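Local coordinates for protein gene product PA4716 (Pseudomonas aeruginosa, PDB 1U0K) that is of unknown function but belongs to the PhzF family and is probably an isomerase related to the epimerases of that group, at residues 23-37 and 40-54. Residues are numbered along the deposited sequence; the frame is centred on the assembly and turned at random.
Sequences LAVFDDASALDDAAM and WTRELRQFESIFLLP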
loop_
_atom_site.group_PDB
_atom_site.type_symbol
_atom_site.label_atom_id
_atom_site.label_comp_id
_atom_site.label_asym_id
_atom_site.label_seq_id
_atom_site.Cartn_x
_atom_site.Cartn_y
_atom_site.Cartn_z
ATOM N N LEU A 23 10.417 -2.604 1.438
ATOM C CA LEU A 23 10.731 -1.628 2.479
ATOM C C LEU A 23 11.307 -0.378 1.857
ATOM O O LEU A 23 12.179 -0.480 0.986
ATOM C CB LEU A 23 11.793 -2.220 3.397
ATOM C CG LEU A 23 12.411 -1.333 4.473
ATOM C CD1 LEU A 23 11.423 -1.097 5.595
ATOM C CD2 LEU A 23 13.688 -1.970 4.998
ATOM N N ALA A 24 10.887 0.799 2.328
ATOM C CA ALA A 24 11.559 2.049 1.988
ATOM C C ALA A 24 12.454 2.494 3.139
ATOM O O ALA A 24 12.051 2.444 4.301
ATOM C CB ALA A 24 10.580 3.136 1.653
ATOM N N VAL A 25 13.672 2.917 2.806
ATOM C CA VAL A 25 14.643 3.394 3.783
ATOM C C VAL A 25 15.093 4.795 3.414
ATOM O O VAL A 25 15.526 5.018 2.297
ATOM C CB VAL A 25 15.894 2.495 3.814
ATOM C CG1 VAL A 25 16.912 3.001 4.855
ATOM C CG2 VAL A 25 15.529 1.043 4.076
ATOM N N PHE A 26 14.981 5.730 4.346
ATOM C CA PHE A 26 15.472 7.093 4.182
ATOM C C PHE A 26 16.777 7.142 4.981
ATOM O O PHE A 26 16.759 7.070 6.197
ATOM C CB PHE A 26 14.450 8.113 4.707
ATOM C CG PHE A 26 13.201 8.235 3.870
ATOM C CD1 PHE A 26 12.287 7.198 3.796
ATOM C CD2 PHE A 26 12.934 9.413 3.167
ATOM C CE1 PHE A 26 11.123 7.326 3.026
ATOM C CE2 PHE A 26 11.771 9.543 2.425
ATOM C CZ PHE A 26 10.886 8.510 2.348
ATOM N N ASP A 27 17.912 7.241 4.301
ATOM C CA ASP A 27 19.196 7.120 4.997
ATOM C C ASP A 27 19.618 8.357 5.774
ATOM O O ASP A 27 20.500 8.267 6.633
ATOM C CB ASP A 27 20.307 6.697 4.037
ATOM C CG ASP A 27 20.638 7.754 3.040
ATOM O OD1 ASP A 27 19.813 7.997 2.155
ATOM O OD2 ASP A 27 21.709 8.386 3.075
ATOM N N ASP A 28 19.007 9.501 5.490
ATOM C CA ASP A 28 19.235 10.684 6.306
ATOM C C ASP A 28 17.973 11.532 6.338
ATOM O O ASP A 28 17.732 12.370 5.454
ATOM C CB ASP A 28 20.435 11.481 5.802
ATOM C CG ASP A 28 20.753 12.666 6.687
ATOM O OD1 ASP A 28 19.945 12.998 7.589
ATOM O OD2 ASP A 28 21.801 13.340 6.546
ATOM N N ALA A 29 17.180 11.298 7.376
ATOM C CA ALA A 29 15.883 11.927 7.546
ATOM C C ALA A 29 15.955 13.117 8.496
ATOM O O ALA A 29 14.936 13.518 9.065
ATOM C CB ALA A 29 14.882 10.899 8.060
ATOM N N SER A 30 17.150 13.688 8.652
ATOM C CA SER A 30 17.372 14.802 9.585
ATOM C C SER A 30 16.501 16.034 9.317
ATOM O O SER A 30 16.230 16.797 10.236
ATOM C CB SER A 30 18.853 15.226 9.587
ATOM O OG SER A 30 19.686 14.194 10.087
ATOM N N ALA A 31 16.069 16.215 8.075
ATOM C CA ALA A 31 15.262 17.372 7.701
ATOM C C ALA A 31 13.755 17.179 7.924
ATOM O O ALA A 31 12.989 18.138 7.804
ATOM C CB ALA A 31 15.525 17.736 6.260
ATOM N N LEU A 32 13.328 15.961 8.268
ATOM C CA LEU A 32 11.898 15.644 8.376
ATOM C C LEU A 32 11.379 15.688 9.799
ATOM O O LEU A 32 11.996 15.146 10.717
ATOM C CB LEU A 32 11.635 14.238 7.833
ATOM C CG LEU A 32 12.009 13.969 6.380
ATOM C CD1 LEU A 32 11.681 12.518 6.023
ATOM C CD2 LEU A 32 11.302 14.923 5.423
ATOM N N ASP A 33 10.213 16.294 9.990
ATOM C CA ASP A 33 9.512 16.162 11.262
ATOM C C ASP A 33 8.646 14.901 11.274
ATOM O O ASP A 33 8.561 14.198 10.267
ATOM C CB ASP A 33 8.745 17.445 11.639
ATOM C CG ASP A 33 7.593 17.776 10.710
ATOM O OD1 ASP A 33 7.170 16.933 9.892
ATOM O OD2 ASP A 33 7.024 18.898 10.757
ATOM N N ASP A 34 8.028 14.601 12.412
ATOM C CA ASP A 34 7.254 13.368 12.569
ATOM C C ASP A 34 6.091 13.274 11.582
ATOM O O ASP A 34 5.824 12.207 11.035
ATOM C CB ASP A 34 6.715 13.248 13.989
ATOM C CG ASP A 34 7.809 13.100 15.024
ATOM O OD1 ASP A 34 9.010 13.194 14.684
ATOM O OD2 ASP A 34 7.545 12.851 16.214
ATOM N N ALA A 35 5.409 14.389 11.363
ATOM C CA ALA A 35 4.296 14.422 10.422
ATOM C C ALA A 35 4.801 14.082 9.030
ATOM O O ALA A 35 4.140 13.348 8.304
ATOM C CB ALA A 35 3.630 15.793 10.417
ATOM N N ALA A 36 5.963 14.610 8.654
ATOM C CA ALA A 36 6.522 14.334 7.333
ATOM C C ALA A 36 6.930 12.873 7.173
ATOM O O ALA A 36 6.752 12.288 6.112
ATOM C CB ALA A 36 7.694 15.264 7.048
HETATM N N MSE A 37 7.457 12.266 8.229
HETATM C CA MSE A 37 7.823 10.860 8.190
HETATM C C MSE A 37 6.566 10.003 7.987
HETATM O O MSE A 37 6.544 9.108 7.141
HETATM C CB MSE A 37 8.551 10.453 9.467
HETATM C CG MSE A 37 9.930 11.056 9.562
HETATM SE SE MSE A 37 10.772 10.544 11.236
HETATM C CE MSE A 37 12.219 11.823 11.321
ATOM N N TRP A 40 5.353 10.542 4.353
ATOM C CA TRP A 40 6.202 9.840 3.374
ATOM C C TRP A 40 5.942 8.342 3.421
ATOM O O TRP A 40 5.983 7.668 2.391
ATOM C CB TRP A 40 7.698 10.134 3.602
ATOM C CG TRP A 40 8.199 11.282 2.831
ATOM C CD1 TRP A 40 8.534 12.509 3.305
ATOM C CD2 TRP A 40 8.376 11.336 1.419
ATOM N NE1 TRP A 40 8.950 13.317 2.273
ATOM C CE2 TRP A 40 8.854 12.617 1.101
ATOM C CE3 TRP A 40 8.205 10.413 0.382
ATOM C CZ2 TRP A 40 9.154 13.002 -0.209
ATOM C CZ3 TRP A 40 8.492 10.803 -0.919
ATOM C CH2 TRP A 40 8.959 12.080 -1.199
ATOM N N THR A 41 5.664 7.801 4.602
ATOM C CA THR A 41 5.338 6.381 4.728
ATOM C C THR A 41 4.068 6.083 3.921
ATOM O O THR A 41 3.993 5.088 3.196
ATOM C CB THR A 41 5.170 6.025 6.216
ATOM O OG1 THR A 41 6.414 6.256 6.906
ATOM C CG2 THR A 41 4.903 4.536 6.395
ATOM N N ARG A 42 3.073 6.956 4.039
ATOM C CA ARG A 42 1.817 6.811 3.299
ATOM C C ARG A 42 2.028 7.024 1.804
ATOM O O ARG A 42 1.348 6.402 0.981
ATOM C CB ARG A 42 0.765 7.760 3.857
ATOM C CG ARG A 42 0.224 7.272 5.174
ATOM C CD ARG A 42 -0.497 8.322 5.986
ATOM N NE ARG A 42 -0.914 7.731 7.252
ATOM C CZ ARG A 42 -1.386 8.411 8.292
ATOM N NH1 ARG A 42 -1.523 9.727 8.235
ATOM N NH2 ARG A 42 -1.729 7.762 9.395
ATOM N N GLU A 43 2.971 7.886 1.450
ATOM C CA GLU A 43 3.320 8.113 0.048
ATOM C C GLU A 43 3.858 6.839 -0.605
ATOM O O GLU A 43 3.410 6.461 -1.689
ATOM C CB GLU A 43 4.371 9.213 -0.064
ATOM C CG GLU A 43 4.707 9.631 -1.482
ATOM C CD GLU A 43 3.587 10.362 -2.170
ATOM O OE1 GLU A 43 3.600 10.394 -3.410
ATOM O OE2 GLU A 43 2.713 10.948 -1.485
ATOM N N LEU A 44 4.803 6.178 0.049
ATOM C CA LEU A 44 5.507 5.070 -0.575
ATOM C C LEU A 44 4.762 3.743 -0.471
ATOM O O LEU A 44 5.037 2.828 -1.243
ATOM C CB LEU A 44 6.918 4.969 -0.009
ATOM C CG LEU A 44 7.777 6.207 -0.276
ATOM C CD1 LEU A 44 9.200 5.976 0.188
ATOM C CD2 LEU A 44 7.724 6.609 -1.762
ATOM N N ARG A 45 3.823 3.635 0.472
ATOM C CA ARG A 45 2.896 2.498 0.599
ATOM C C ARG A 45 3.542 1.139 0.856
ATOM O O ARG A 45 2.893 0.098 0.732
ATOM C CB ARG A 45 1.945 2.453 -0.604
ATOM C CG ARG A 45 1.124 3.712 -0.700
ATOM C CD ARG A 45 0.412 3.854 -2.001
ATOM N NE ARG A 45 -0.595 2.823 -2.185
ATOM C CZ ARG A 45 -1.862 2.923 -1.821
ATOM N NH1 ARG A 45 -2.293 4.006 -1.194
ATOM N NH2 ARG A 45 -2.703 1.925 -2.082
ATOM N N GLN A 46 4.810 1.139 1.256
ATOM C CA GLN A 46 5.423 -0.069 1.764
ATOM C C GLN A 46 4.848 -0.329 3.158
ATOM O O GLN A 46 4.466 0.622 3.845
ATOM C CB GLN A 46 6.945 0.096 1.795
ATOM C CG GLN A 46 7.512 0.482 0.442
ATOM C CD GLN A 46 7.226 -0.569 -0.626
ATOM O OE1 GLN A 46 7.564 -1.736 -0.450
ATOM N NE2 GLN A 46 6.593 -0.154 -1.732
ATOM N N PHE A 47 4.757 -1.584 3.551
ATOM C CA PHE A 47 4.106 -1.944 4.816
ATOM C C PHE A 47 4.765 -1.158 5.957
ATOM O O PHE A 47 4.082 -0.682 6.858
ATOM C CB PHE A 47 4.152 -3.450 5.074
ATOM C CG PHE A 47 3.147 -3.932 6.097
ATOM C CD1 PHE A 47 1.913 -4.452 5.702
ATOM C CD2 PHE A 47 3.432 -3.865 7.452
ATOM C CE1 PHE A 47 0.987 -4.903 6.650
ATOM C CE2 PHE A 47 2.500 -4.306 8.403
ATOM C CZ PHE A 47 1.288 -4.819 8.000
ATOM N N GLU A 48 6.083 -1.031 5.900
ATOM C CA GLU A 48 6.823 -0.120 6.774
ATOM C C GLU A 48 7.835 0.693 5.980
ATOM O O GLU A 48 8.343 0.229 4.955
ATOM C CB GLU A 48 7.545 -0.904 7.873
ATOM C CG GLU A 48 6.592 -1.517 8.876
ATOM C CD GLU A 48 7.275 -2.285 9.979
ATOM O OE1 GLU A 48 7.817 -3.368 9.710
ATOM O OE2 GLU A 48 7.248 -1.810 11.134
ATOM N N SER A 49 8.064 1.922 6.435
ATOM C CA SER A 49 9.230 2.725 6.051
ATOM C C SER A 49 10.072 2.971 7.305
ATOM O O SER A 49 9.545 3.055 8.408
ATOM C CB SER A 49 8.840 4.068 5.434
ATOM O OG SER A 49 8.278 3.925 4.134
ATOM N N ILE A 50 11.384 3.084 7.117
ATOM C CA ILE A 50 12.304 3.393 8.210
ATOM C C ILE A 50 13.119 4.624 7.852
ATOM O O ILE A 50 13.540 4.799 6.701
ATOM C CB ILE A 50 13.213 2.170 8.567
ATOM C CG1 ILE A 50 14.205 2.533 9.674
ATOM C CG2 ILE A 50 13.931 1.609 7.340
ATOM C CD1 ILE A 50 14.811 1.351 10.352
ATOM N N PHE A 51 13.314 5.474 8.852
ATOM C CA PHE A 51 13.963 6.777 8.716
ATOM C C PHE A 51 15.175 6.788 9.632
ATOM O O PHE A 51 15.034 6.543 10.825
ATOM C CB PHE A 51 12.980 7.893 9.095
ATOM C CG PHE A 51 11.769 7.946 8.205
ATOM C CD1 PHE A 51 10.686 7.114 8.454
ATOM C CD2 PHE A 51 11.724 8.787 7.098
ATOM C CE1 PHE A 51 9.592 7.114 7.616
ATOM C CE2 PHE A 51 10.624 8.775 6.252
ATOM C CZ PHE A 51 9.558 7.939 6.522
ATOM N N LEU A 52 16.350 7.030 9.061
ATOM C CA LEU A 52 17.613 7.027 9.805
ATOM C C LEU A 52 18.097 8.439 10.085
ATOM O O LEU A 52 18.019 9.326 9.240
ATOM C CB LEU A 52 18.686 6.246 9.047
ATOM C CG LEU A 52 18.351 4.797 8.663
ATOM C CD1 LEU A 52 19.510 4.116 7.925
ATOM C CD2 LEU A 52 17.957 3.966 9.874
ATOM N N LEU A 53 18.630 8.626 11.287
ATOM C CA LEU A 53 19.139 9.918 11.732
ATOM C C LEU A 53 20.612 9.714 12.108
ATOM O O LEU A 53 20.915 9.100 13.138
ATOM C CB LEU A 53 18.316 10.431 12.906
ATOM C CG LEU A 53 16.800 10.450 12.624
ATOM C CD1 LEU A 53 15.987 10.540 13.897
ATOM C CD2 LEU A 53 16.457 11.592 11.671
ATOM N N PRO A 54 21.523 10.188 11.262
ATOM C CA PRO A 54 22.955 10.054 11.547
ATOM C C PRO A 54 23.374 10.929 12.722
ATOM O O PRO A 54 22.707 11.897 13.085
ATOM C CB PRO A 54 23.628 10.533 10.256
ATOM C CG PRO A 54 22.650 11.450 9.638
ATOM C CD PRO A 54 21.286 10.908 9.993
#
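The side chains of F26 and F51, bridge partners on adjacent parallel strands, run alongside each other and their rings stack, offset, with centroids 4.5 Å apart, planes at 25° and CE2 of F51 over one face of F26. Their register puts both on the same face of the sheet, and matching first torsions, CG anti to the carbonyl carbon in each (chi1 -70° in F26), bring the rings together. F26 then turns its edge toward the five-membered ring of W40, an offset edge-to-face pair with planes at 62°. L44 closes in on F26 from the opposite direction, its CD1 3.7 Å from CE1 of F26 and packed tightly against CB of A24. Selenomethionine M37 runs antiparallel to F51, its CG making a CH-pi contact 3.9 Å from the ring centroid and its SE an oblique Met-aromatic one. The carbonyl O of M37 accepts from T41 N and T41 OG1, which reach it from opposite faces of its plane.

Beneath this cluster A24 O, F26 N and F26 O bond to I50 N, I50 O and L52 N; beyond the strand pair, A29 N from the following loop donates to L52 O. On the other sheet face V25 and I50 meet through their CG2 methyls. E48, the predicted active-site residue, directly precedes S49, the partner of A24. Helix 34-44 thus bridges two parallel strands across an aromatic cluster in this PhzF-family protein of the diaminopimelate epimerase clan.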